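PDB 6DSP: autoinducer 2-binding protein LsrB from Clostridium saccharobutylicum DSM 13864, which binds the quorum-sensing signal autoinducer-2 as a receptor of the bacterial solute-binding protein family, holding it as a cyclic tetrahydroxytetrahydrofuran. Local coordinates for residues 97-101 and 102-106; 111-115 and 116-120; 69-72 and 73-77; 309-312 and 313-316; 90-93 and 94-98. All blocks are in the same frame, centred on the assembly; numbering follows the deposited sequence.

Contact 1. Residues 97-101 and 102-106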
loop_
_atom_site.group_PDB
_atom_site.type_symbol
_atom_site.label_atom_id
_atom_site.label_comp_id
_atom_site.label_asym_id
_atom_site.label_seq_id
_atom_site.Cartn_x
_atom_site.Cartn_y
_atom_site.Cartn_z
ATOM N N LYS A 97 17.270 1.197 13.851
ATOM C CA LYS A 97 17.929 0.785 15.091
ATOM C C LYS A 97 18.552 1.989 15.779
ATOM O O LYS A 97 18.461 2.140 17.003
ATOM C CB LYS A 97 18.981 -0.282 14.792
ATOM C CG LYS A 97 18.402 -1.636 14.391
ATOM C CD LYS A 97 19.539 -2.511 13.868
ATOM C CE LYS A 97 19.446 -3.973 14.241
ATOM N NZ LYS A 97 20.852 -4.502 14.276
ATOM N N ALA A 98 19.188 2.861 14.988
ATOM C CA ALA A 98 19.794 4.044 15.602
ATOM C C ALA A 98 18.719 4.960 16.176
ATOM O O ALA A 98 18.907 5.562 17.242
ATOM C CB ALA A 98 20.632 4.768 14.564
ATOM N N ALA A 99 17.579 5.070 15.503
ATOM C CA ALA A 99 16.495 5.894 16.032
ATOM C C ALA A 99 16.049 5.378 17.393
ATOM O O ALA A 99 15.900 6.153 18.353
ATOM C CB ALA A 99 15.329 5.959 15.044
ATOM N N ALA A 100 15.861 4.061 17.514
ATOM C CA ALA A 100 15.430 3.499 18.791
ATOM C C ALA A 100 16.476 3.717 19.872
ATOM O O ALA A 100 16.129 4.032 21.016
ATOM C CB ALA A 100 15.142 2.007 18.640
ATOM N N ASP A 101 17.767 3.620 19.513
ATOM C CA ASP A 101 18.833 3.849 20.490
ATOM C C ASP A 101 18.881 5.309 20.934
ATOM O O ASP A 101 19.437 5.617 21.996
ATOM C CB ASP A 101 20.194 3.416 19.926
ATOM C CG ASP A 101 20.382 1.907 19.943
ATOM O OD1 ASP A 101 19.438 1.176 20.328
ATOM O OD2 ASP A 101 21.489 1.445 19.586
ATOM N N ALA A 102 18.349 6.221 20.129
ATOM C CA ALA A 102 18.218 7.626 20.508
ATOM C C ALA A 102 16.962 7.898 21.334
ATOM O O ALA A 102 16.732 9.056 21.731
ATOM C CB ALA A 102 18.249 8.531 19.268
ATOM N N GLY A 103 16.154 6.867 21.616
ATOM C CA GLY A 103 14.952 7.058 22.401
ATOM C C GLY A 103 13.700 7.288 21.579
ATOM O O GLY A 103 12.641 7.601 22.148
ATOM N N VAL A 104 13.781 7.154 20.264
ATOM C CA VAL A 104 12.633 7.411 19.393
ATOM C C VAL A 104 11.788 6.149 19.279
ATOM O O VAL A 104 12.317 5.065 19.052
ATOM C CB VAL A 104 13.120 7.867 18.008
ATOM C CG1 VAL A 104 11.977 8.071 17.071
ATOM C CG2 VAL A 104 13.922 9.179 18.166
ATOM N N THR A 105 10.482 6.300 19.457
ATOM C CA THR A 105 9.544 5.186 19.266
ATOM C C THR A 105 9.340 4.972 17.770
ATOM O O THR A 105 9.053 5.924 17.038
ATOM C CB THR A 105 8.201 5.546 19.900
ATOM O OG1 THR A 105 8.379 5.637 21.316
ATOM C CG2 THR A 105 7.127 4.507 19.546
ATOM N N VAL A 106 9.565 3.755 17.299
ATOM C CA VAL A 106 9.472 3.431 15.876
ATOM C C VAL A 106 8.222 2.593 15.615
ATOM O O VAL A 106 8.049 1.521 16.217
ATOM C CB VAL A 106 10.732 2.706 15.369
ATOM C CG1 VAL A 106 10.583 2.326 13.906
ATOM C CG2 VAL A 106 12.002 3.579 15.599
#
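Ala99 O and Ala100 O at the end of helix 89-101 each take a backbone N-H from beyond the helix: Val104 N lies 3.0 Å from Ala99 O, and Gly103 N lies 2.9 Å from Ala100 O. Together with the positive phi of Gly103 (94°), these nested bonds define a Schellman motif. Ala102 N still reaches back one helical turn, 3.0 Å from Ala98 O, but with a bent N-H...O angle of 137°. The cap turns the chain out of the helix and into strand 105-109, the last step of the beta-alpha-beta unit formed by strand 81-84, helix 89-101 and strand 105-109. Val104 comes back over the helix end, its CB 3.3 Å from Ala99 O and 4.2 Å from Ala99 CB. Two residues on, Val106 directs CG2 at the same methyl, 4.1 Å from Ala99 CB; with CG1 anti to the backbone N (chi1 177°), CG2 is the branch left to face the helix. One residue along the helix, Ala100 CA sits 3.5 Å from Val104 O in a CA-H...O contact. Val75 of helix 64-76 packs on both Ala99 and Ala102, while the side chain of Val104 touches Ile82 of the adjoining strand.

Contact 2. Residues 111-115 and 116-120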
loop_
_atom_site.group_PDB
_atom_site.type_symbol
_atom_site.label_atom_id
_atom_site.label_comp_id
_atom_site.label_asym_id
_atom_site.label_seq_id
_atom_site.Cartn_x
_atom_site.Cartn_y
_atom_site.Cartn_z
ATOM N N SER A 111 3.680 -0.230 4.472
ATOM C CA SER A 111 4.690 -1.217 4.093
ATOM C C SER A 111 5.695 -1.378 5.227
ATOM O O SER A 111 6.374 -0.411 5.615
ATOM C CB SER A 111 5.404 -0.828 2.797
ATOM O OG SER A 111 6.239 -1.925 2.450
ATOM N N ASP A 112 5.777 -2.591 5.752
ATOM C CA ASP A 112 6.465 -2.875 7.000
ATOM C C ASP A 112 7.981 -2.987 6.796
ATOM O O ASP A 112 8.501 -2.956 5.666
ATOM C CB ASP A 112 5.928 -4.199 7.564
ATOM C CG ASP A 112 5.963 -4.270 9.092
ATOM O OD1 ASP A 112 6.523 -3.376 9.788
ATOM O OD2 ASP A 112 5.414 -5.260 9.602
ATOM N N VAL A 113 8.680 -3.065 7.931
ATOM C CA VAL A 113 10.112 -3.353 7.957
ATOM C C VAL A 113 10.333 -4.636 8.761
ATOM O O VAL A 113 9.366 -5.279 9.194
ATOM C CB VAL A 113 10.917 -2.176 8.561
ATOM C CG1 VAL A 113 10.668 -0.934 7.761
ATOM C CG2 VAL A 113 10.512 -1.967 10.028
ATOM N N ASP A 114 11.591 -5.002 9.035
ATOM C CA ASP A 114 11.859 -6.152 9.881
ATOM C C ASP A 114 11.168 -5.910 11.220
ATOM O O ASP A 114 11.394 -4.857 11.835
ATOM C CB ASP A 114 13.375 -6.262 10.077
ATOM C CG ASP A 114 13.813 -7.470 10.887
ATOM O OD1 ASP A 114 13.038 -7.954 11.705
ATOM O OD2 ASP A 114 14.981 -7.881 10.701
ATOM N N PRO A 115 10.307 -6.818 11.693
ATOM C CA PRO A 115 9.544 -6.530 12.922
ATOM C C PRO A 115 10.423 -6.378 14.157
ATOM O O PRO A 115 9.925 -5.929 15.202
ATOM C CB PRO A 115 8.591 -7.734 13.033
ATOM C CG PRO A 115 8.429 -8.167 11.568
ATOM C CD PRO A 115 9.827 -8.052 11.033
ATOM N N SER A 116 11.703 -6.762 14.093
ATOM C CA SER A 116 12.612 -6.572 15.218
ATOM C C SER A 116 13.042 -5.115 15.389
ATOM O O SER A 116 13.622 -4.772 16.440
ATOM C CB SER A 116 13.837 -7.475 15.056
ATOM O OG SER A 116 14.656 -6.996 13.987
ATOM N N VAL A 117 12.729 -4.241 14.424
ATOM C CA VAL A 117 13.157 -2.848 14.525
ATOM C C VAL A 117 11.985 -1.875 14.516
ATOM O O VAL A 117 12.182 -0.672 14.342
ATOM C CB VAL A 117 14.238 -2.469 13.496
ATOM C CG1 VAL A 117 15.419 -3.425 13.606
ATOM C CG2 VAL A 117 13.704 -2.438 12.073
ATOM N N ARG A 118 10.762 -2.354 14.735
ATOM C CA ARG A 118 9.640 -1.453 14.976
ATOM C C ARG A 118 8.697 -2.108 15.982
ATOM O O ARG A 118 8.701 -3.332 16.165
ATOM C CB ARG A 118 8.898 -1.131 13.666
ATOM C CG ARG A 118 8.369 -2.393 12.846
ATOM C CD ARG A 118 7.040 -2.804 13.358
ATOM N NE ARG A 118 6.482 -3.898 12.542
ATOM C CZ ARG A 118 5.982 -5.002 13.088
ATOM N NH1 ARG A 118 5.985 -5.173 14.416
ATOM N NH2 ARG A 118 5.435 -5.898 12.301
ATOM N N LYS A 119 7.865 -1.288 16.621
ATOM C CA LYS A 119 6.959 -1.769 17.660
ATOM C C LYS A 119 5.631 -2.248 17.084
ATOM O O LYS A 119 5.290 -3.416 17.210
ATOM C CB LYS A 119 6.774 -0.728 18.787
ATOM C CG LYS A 119 8.101 -0.258 19.431
ATOM C CD LYS A 119 9.105 -1.395 19.590
ATOM C CE LYS A 119 8.672 -2.436 20.591
ATOM N NZ LYS A 119 9.667 -3.611 20.707
ATOM N N VAL A 120 4.906 -1.383 16.418
ATOM C CA VAL A 120 3.616 -1.725 15.849
ATOM C C VAL A 120 3.622 -1.327 14.380
ATOM O O VAL A 120 4.153 -0.269 14.003
ATOM C CB VAL A 120 2.484 -0.971 16.573
ATOM C CG1 VAL A 120 1.137 -1.157 15.866
ATOM C CG2 VAL A 120 2.381 -1.456 18.017
#
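Arg118 meets Asp112 side-on, one nitrogen to each carboxylate oxygen, and the two flat groups are nearly coplanar, their planes only 4° apart. Arg118 NE stands 2.8 Å from Asp112 OD1 and Arg118 NH2 2.8 Å from Asp112 OD2; each oxygen offers its syn lone pair and both bonds are almost straight. The guanidinium reaches this position because the arginine chain is bent near its base, with CG between the backbone N and carbonyl carbon (chi1 56°) and a turn at chi2 (86°). Pro115 CB lies over one face of the guanidinium, offset toward its rim and 3.7 Å from Arg118 NH2. Beyond the loop, Thr108 also bonds Asp112 OD1 and Asn312 also bonds Arg118 NH2, so each member of this buried ion pair has a further polar partner.

The loop links the parallel strands 105-109 and 120-123, adjacent in the sheet, without an intervening helix. Its reversal is a type I beta turn over residues 114 to 117, closed by Val117 N at 3.0 Å from Asp114 O. An Asx turn overlaps it: Ser116 N lies 3.0 Å from Asp114 OD1, which it approaches from above the carboxylate plane. On the apolar side Val113 CG2 is 3.6 Å from Arg118 CG, the two side chains sliding past each other in opposite directions, and 3.8 Å from Val117 CG2, where the valines meet at about a right angle. Val113 continues inward to Leu96 of helix 89-101, and the Asp112 side chain is about 11 Å from the bound ligand.

Contact 3. Residues 69-72 and 73-77; sequences SVIN and KAVQQ
The closing turns of helix 64-76 bring residues 69-72 against residues 73-77, and four consecutive i+4 to i backbone bonds establish that the helix is regular here. They run from Lys73 N, Ala74 N, Val75 N and Gln76 N to the carbonyls of Ser69, Val70, Ile71 and Asn72; the two shortest are Val75 N to Ile71 O and Gln76 N to Asn72 O, both 2.9 Å. Val75 fits closely over the turn before it. Its CG1 is anti to the backbone N (chi1 170°), which places CG2 beside that N and 3.2 Å from Ile71 O. The same methyl is 4.3 Å from Ile71 CG2, a looser apolar pairing one turn apart on the side of the helix that packs on helix 89-101: Ile71 touches Ala95 and Leu96 there, and Val75 touches Ala99. This helix belongs to a beta-alpha-beta crossover between strands 53-56 and 81-84, which spans the intervening parallel strand 23-27; Val70, Ile71 and Ala74 pack on that strand. Along the outer side, Gln76 lays its methylene over a carbonyl, with CG 3.1 Å from Asn72 O, and its chain, extended beyond CG, keeps the amide near it, CD 3.4 Å from Asn72 O. Lys73 also starts close, CB 3.4 Å from Ser69 O, yet its extended chain leads away from the preceding turn, unlike that of Gln76. Asn72, on the flank between these sides, reaches Ala95 of helix 89-101.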
loop_
_atom_site.group_PDB
_atom_site.type_symbol
_atom_site.label_atom_id
_atom_site.label_comp_id
_atom_site.label_asym_id
_atom_site.label_seq_id
_atom_site.Cartn_x
_atom_site.Cartn_y
_atom_site.Cartn_z
ATOM N N SER A 69 17.846 9.346 5.172
ATOM C CA SER A 69 18.169 10.738 5.479
ATOM C C SER A 69 17.030 11.387 6.246
ATOM O O SER A 69 17.272 12.159 7.188
ATOM C CB SER A 69 18.404 11.552 4.209
ATOM O OG SER A 69 18.624 12.928 4.585
ATOM N N VAL A 70 15.781 11.107 5.858
ATOM C CA VAL A 70 14.640 11.684 6.564
ATOM C C VAL A 70 14.593 11.187 8.008
ATOM O O VAL A 70 14.370 11.973 8.947
ATOM C CB VAL A 70 13.323 11.361 5.825
ATOM C CG1 VAL A 70 12.120 11.775 6.645
ATOM C CG2 VAL A 70 13.283 12.012 4.437
ATOM N N ILE A 71 14.786 9.876 8.207
ATOM C CA ILE A 71 14.814 9.308 9.560
ATOM C C ILE A 71 15.911 9.969 10.392
ATOM O O ILE A 71 15.661 10.414 11.516
ATOM C CB ILE A 71 15.042 7.783 9.484
ATOM C CG1 ILE A 71 13.818 7.102 8.845
ATOM C CG2 ILE A 71 15.352 7.212 10.876
ATOM C CD1 ILE A 71 14.154 5.722 8.296
ATOM N N ASN A 72 17.150 10.000 9.868
ATOM C CA ASN A 72 18.266 10.573 10.627
ATOM C C ASN A 72 17.995 12.015 11.008
ATOM O O ASN A 72 18.283 12.417 12.146
ATOM C CB ASN A 72 19.538 10.522 9.794
ATOM C CG ASN A 72 20.091 9.111 9.599
ATOM O OD1 ASN A 72 19.705 8.128 10.283
ATOM N ND2 ASN A 72 21.026 9.021 8.663
ATOM N N LYS A 73 17.480 12.820 10.069
ATOM C CA LYS A 73 17.250 14.231 10.374
ATOM C C LYS A 73 16.178 14.375 11.456
ATOM O O LYS A 73 16.297 15.210 12.354
ATOM C CB LYS A 73 16.857 14.989 9.113
ATOM C CG LYS A 73 16.544 16.451 9.352
ATOM C CD LYS A 73 16.291 17.198 8.045
ATOM C CE LYS A 73 16.011 18.669 8.313
ATOM N NZ LYS A 73 16.163 19.489 7.085
ATOM N N ALA A 74 15.123 13.557 11.395
ATOM C CA ALA A 74 14.071 13.631 12.403
ATOM C C ALA A 74 14.603 13.240 13.770
ATOM O O ALA A 74 14.282 13.881 14.782
ATOM C CB ALA A 74 12.906 12.730 11.992
ATOM N N VAL A 75 15.457 12.223 13.820
ATOM C CA VAL A 75 16.082 11.826 15.074
ATOM C C VAL A 75 16.925 12.976 15.610
ATOM O O VAL A 75 16.828 13.358 16.792
ATOM C CB VAL A 75 16.925 10.542 14.878
ATOM C CG1 VAL A 75 17.767 10.261 16.127
ATOM C CG2 VAL A 75 16.006 9.355 14.554
ATOM N N GLN A 76 17.744 13.560 14.735
ATOM C CA GLN A 76 18.647 14.636 15.161
ATOM C C GLN A 76 17.882 15.817 15.726
ATOM O O GLN A 76 18.387 16.541 16.612
ATOM C CB GLN A 76 19.445 15.119 13.954
ATOM C CG GLN A 76 20.485 14.118 13.537
ATOM C CD GLN A 76 21.060 14.354 12.168
ATOM O OE1 GLN A 76 20.745 15.330 11.507
ATOM N NE2 GLN A 76 21.910 13.445 11.732
ATOM N N GLN A 77 16.695 16.073 15.190
ATOM C CA GLN A 77 15.865 17.177 15.630
ATOM C C GLN A 77 15.087 16.871 16.898
ATOM O O GLN A 77 14.383 17.758 17.396
ATOM C CB GLN A 77 14.921 17.578 14.507
ATOM C CG GLN A 77 15.665 18.146 13.334
ATOM C CD GLN A 77 14.742 18.509 12.199
ATOM O OE1 GLN A 77 13.564 18.131 12.190
ATOM N NE2 GLN A 77 15.263 19.271 11.239
#

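Contact 4. Residues 309-312 and 313-316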
loop_
_atom_site.group_PDB
_atom_site.type_symbol
_atom_site.label_atom_id
_atom_site.label_comp_id
_atom_site.label_asym_id
_atom_site.label_seq_id
_atom_site.Cartn_x
_atom_site.Cartn_y
_atom_site.Cartn_z
ATOM N N VAL A 309 -4.074 -5.612 18.959
ATOM C CA VAL A 309 -2.723 -5.861 18.452
ATOM C C VAL A 309 -2.563 -7.353 18.186
ATOM O O VAL A 309 -2.733 -8.179 19.088
ATOM C CB VAL A 309 -1.652 -5.360 19.428
ATOM C CG1 VAL A 309 -0.241 -5.539 18.837
ATOM C CG2 VAL A 309 -1.909 -3.894 19.760
ATOM N N MET A 310 -2.222 -7.696 16.948
ATOM C CA MET A 310 -2.084 -9.062 16.464
ATOM C C MET A 310 -0.622 -9.459 16.373
ATOM O O MET A 310 0.259 -8.598 16.263
ATOM C CB MET A 310 -2.689 -9.190 15.057
ATOM C CG MET A 310 -4.044 -8.525 14.922
ATOM S SD MET A 310 -5.251 -9.132 16.098
ATOM C CE MET A 310 -5.361 -10.812 15.523
ATOM N N PRO A 311 -0.305 -10.751 16.368
ATOM C CA PRO A 311 1.097 -11.161 16.161
ATOM C C PRO A 311 1.591 -10.803 14.768
ATOM O O PRO A 311 0.822 -10.687 13.810
ATOM C CB PRO A 311 1.057 -12.685 16.345
ATOM C CG PRO A 311 -0.310 -13.065 16.261
ATOM C CD PRO A 311 -1.209 -11.900 16.531
ATOM N N ASN A 312 2.914 -10.671 14.662
ATOM C CA ASN A 312 3.531 -10.329 13.382
ATOM C C ASN A 312 3.185 -11.342 12.294
ATOM O O ASN A 312 3.120 -10.989 11.104
ATOM C CB ASN A 312 5.039 -10.270 13.552
ATOM C CG ASN A 312 5.462 -9.048 14.324
ATOM O OD1 ASN A 312 4.840 -7.988 14.227
ATOM N ND2 ASN A 312 6.504 -9.202 15.116
ATOM N N SER A 313 2.955 -12.601 12.673
ATOM C CA SER A 313 2.693 -13.617 11.674
ATOM C C SER A 313 1.340 -13.455 10.973
ATOM O O SER A 313 1.120 -14.152 9.975
ATOM C CB SER A 313 2.808 -15.002 12.306
ATOM O OG SER A 313 1.927 -15.135 13.400
ATOM N N VAL A 314 0.462 -12.526 11.393
ATOM C CA VAL A 314 -0.714 -12.253 10.557
ATOM C C VAL A 314 -0.334 -11.711 9.189
ATOM O O VAL A 314 -1.122 -11.824 8.240
ATOM C CB VAL A 314 -1.756 -11.346 11.260
ATOM C CG1 VAL A 314 -2.200 -11.924 12.586
ATOM C CG2 VAL A 314 -1.289 -9.874 11.391
ATOM N N LEU A 315 0.845 -11.096 9.057
ATOM C CA LEU A 315 1.293 -10.596 7.762
ATOM C C LEU A 315 2.283 -11.525 7.052
ATOM O O LEU A 315 2.635 -11.256 5.893
ATOM C CB LEU A 315 1.921 -9.201 7.914
ATOM C CG LEU A 315 0.998 -8.086 8.450
ATOM C CD1 LEU A 315 1.746 -6.759 8.448
ATOM C CD2 LEU A 315 -0.274 -7.960 7.644
ATOM N N ASP A 316 2.754 -12.576 7.704
ATOM C CA ASP A 316 3.756 -13.479 7.140
ATOM C C ASP A 316 3.796 -14.680 8.069
ATOM O O ASP A 316 4.262 -14.547 9.185
ATOM C CB ASP A 316 5.142 -12.805 7.105
ATOM C CG ASP A 316 6.222 -13.715 6.507
ATOM O OD1 ASP A 316 5.968 -14.930 6.340
ATOM O OD2 ASP A 316 7.314 -13.212 6.169
#
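Val314 holds CG1 anti to its own carbonyl carbon and CG2 between the backbone N and that carbon (chi1 -56°), a setting that turns both methyls back toward residues 310 and 311. Val314 CG1 comes within 3.7 Å of Met310 CB, and its CG2 within 4.0 Å of the same atom, so both valine methyls face the first carbon of the methionine side chain. Both branches also close on the Pro311 carbonyl, the nearer being Val314 CG2, 3.3 Å from Pro311 O. The proline ring is touched too: Pro311 CD is 4.1 Å from Val314 CG1, the two side chains crossing at about a right angle.

The backbone here leaves strand 305-311 and tightens at once into a 3-10 segment, recognised by its i+3 to i bonds. Val314 N is 3.1 Å from Pro311 O, and Leu315 N is 3.1 Å from Asn312 O; in each case the N-H comes in well above the carbonyl plane, by 47° and 40°. Strand 305-311 runs antiparallel to strand 327-330 in the larger sheet, and the turn folds against that neighbour, with Val314 on Val328 and Leu330, and Leu315 on Val328 and on Met121 of strand 120-123. Ser313 OG passes 3.9 Å from Pro311 CB, but its polar partner is Asp321, whose OD2 it meets in a hydrogen bond. Buried Asn312, whose carbonyl serves the turn, has its amide ND2 bonded to the hydroxyl of Ser326.

Contact 5. Residues 90-93 and 94-98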
loop_
_atom_site.group_PDB
_atom_site.type_symbol
_atom_site.label_atom_id
_atom_site.label_comp_id
_atom_site.label_asym_id
_atom_site.label_seq_id
_atom_site.Cartn_x
_atom_site.Cartn_y
_atom_site.Cartn_z
ATOM N N ALA A 90 15.240 -3.559 4.199
ATOM C CA ALA A 90 16.632 -3.757 4.545
ATOM C C ALA A 90 17.368 -2.432 4.566
ATOM O O ALA A 90 18.253 -2.225 5.398
ATOM C CB ALA A 90 17.289 -4.739 3.572
ATOM N N GLY A 91 17.025 -1.525 3.658
ATOM C CA GLY A 91 17.728 -0.253 3.540
ATOM C C GLY A 91 17.437 0.744 4.625
ATOM O O GLY A 91 18.133 1.760 4.693
ATOM N N VAL A 92 16.467 0.495 5.493
ATOM C CA VAL A 92 16.240 1.399 6.615
ATOM C C VAL A 92 16.473 0.735 7.957
ATOM O O VAL A 92 16.301 1.391 8.996
ATOM C CB VAL A 92 14.841 2.044 6.583
ATOM C CG1 VAL A 92 14.747 2.999 5.407
ATOM C CG2 VAL A 92 13.751 0.972 6.588
ATOM N N LYS A 93 16.877 -0.535 7.976
ATOM C CA LYS A 93 17.028 -1.249 9.243
ATOM C C LYS A 93 18.005 -0.525 10.179
ATOM O O LYS A 93 17.700 -0.288 11.357
ATOM C CB LYS A 93 17.444 -2.702 9.001
ATOM C CG LYS A 93 17.434 -3.569 10.246
ATOM C CD LYS A 93 17.815 -4.990 9.932
ATOM C CE LYS A 93 17.627 -5.849 11.167
ATOM N NZ LYS A 93 18.081 -7.246 10.981
ATOM N N ASP A 94 19.213 -0.196 9.686
ATOM C CA ASP A 94 20.218 0.430 10.547
ATOM C C ASP A 94 19.754 1.795 11.050
ATOM O O ASP A 94 19.942 2.130 12.232
ATOM C CB ASP A 94 21.546 0.592 9.815
ATOM C CG ASP A 94 22.222 -0.726 9.502
ATOM O OD1 ASP A 94 21.821 -1.801 9.978
ATOM O OD2 ASP A 94 23.203 -0.680 8.747
ATOM N N ALA A 95 19.118 2.593 10.193
ATOM C CA ALA A 95 18.666 3.901 10.641
ATOM C C ALA A 95 17.595 3.766 11.721
ATOM O O ALA A 95 17.525 4.591 12.639
ATOM C CB ALA A 95 18.117 4.677 9.449
ATOM N N LEU A 96 16.721 2.749 11.614
ATOM C CA LEU A 96 15.675 2.576 12.616
ATOM C C LEU A 96 16.236 2.033 13.912
ATOM O O LEU A 96 15.739 2.387 14.989
ATOM C CB LEU A 96 14.574 1.658 12.067
ATOM C CG LEU A 96 13.747 2.303 10.922
ATOM C CD1 LEU A 96 12.722 1.297 10.397
ATOM C CD2 LEU A 96 13.045 3.593 11.351
ATOM N N LYS A 97 17.270 1.197 13.851
ATOM C CA LYS A 97 17.929 0.785 15.091
ATOM C C LYS A 97 18.552 1.989 15.779
ATOM O O LYS A 97 18.461 2.140 17.003
ATOM C CB LYS A 97 18.981 -0.282 14.792
ATOM C CG LYS A 97 18.402 -1.636 14.391
ATOM C CD LYS A 97 19.539 -2.511 13.868
ATOM C CE LYS A 97 19.446 -3.973 14.241
ATOM N NZ LYS A 97 20.852 -4.502 14.276
ATOM N N ALA A 98 19.188 2.861 14.988
ATOM C CA ALA A 98 19.794 4.044 15.602
ATOM C C ALA A 98 18.719 4.960 16.176
ATOM O O ALA A 98 18.907 5.562 17.242
ATOM C CB ALA A 98 20.632 4.768 14.564
HETATM O O HOH W 1 20.049 -0.717 6.905
HETATM O O HOH W 2 19.533 2.168 7.374
#
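The flat peptide groups of Val92 and Lys93 are each met at the carbonyl end, with the donor nearly along the C=O axis: Leu96 N lies 3.0 Å from Val92 O and Lys97 N 2.9 Å from Lys93 O. For the two preceding donors, Asp94 N and Ala95 N, the direct bonds are missing and water takes their place. One water donates to Ala90 O at 2.8 Å and accepts from Asp94 N at 3.0 Å; a second donates to Gly91 O at 3.1 Å and accepts from Ala95 N at 2.9 Å. Both breaks coincide with a kink in helix 89-101, where Val92 departs from ideal helical angles (phi -117°, psi 2°), and the two bridges give the carbonyls of Ala90 and Gly91 and the N-H groups of Asp94 and Ala95 a partner each. The helix is the connecting element of a beta-alpha-beta unit between strands 81-84 and 105-109. On its inner side Val92 and Leu96 lie side by side, pointing the same way, with Val92 CG2 4.0 Å from Leu96 CD1; both rest on Leu84 of the sheet and on Ile71 of helix 64-76. On another side, the Lys93 chain is fully extended from a CG anti to the backbone N (chi1 -172°) and crosses Lys97, CE to CE at 4.0 Å. These apolar shafts touch although the chains end in like charges; Lys93 NZ also forms a salt bridge with Asp114, which probably eases the like-charge proximity.

Overall arrangement
Along the chain the order is contact 3, contact 5, contact 1, contact 2 and finally contact 4. Contacts 5 and 1 both use helix 89-101 and share Lys97 and Ala98, their centres 10 Å apart; contact 3, on helix 64-76, packs against both, centres about 11 to 12 Å away. Contact 2, its centre about 10 Å from that of contact 5 and 11 Å from that of contact 4, touches both and contact 1; its loop joins the helical layer to the turn after strand 305-311. Contacts 3 and 4 are farthest apart, centres 28 Å. All five lie on or beside the mixed sheet of one lobe, and the 111-120 loop follows Asp110, a residue of the autoinducer-2 pocket.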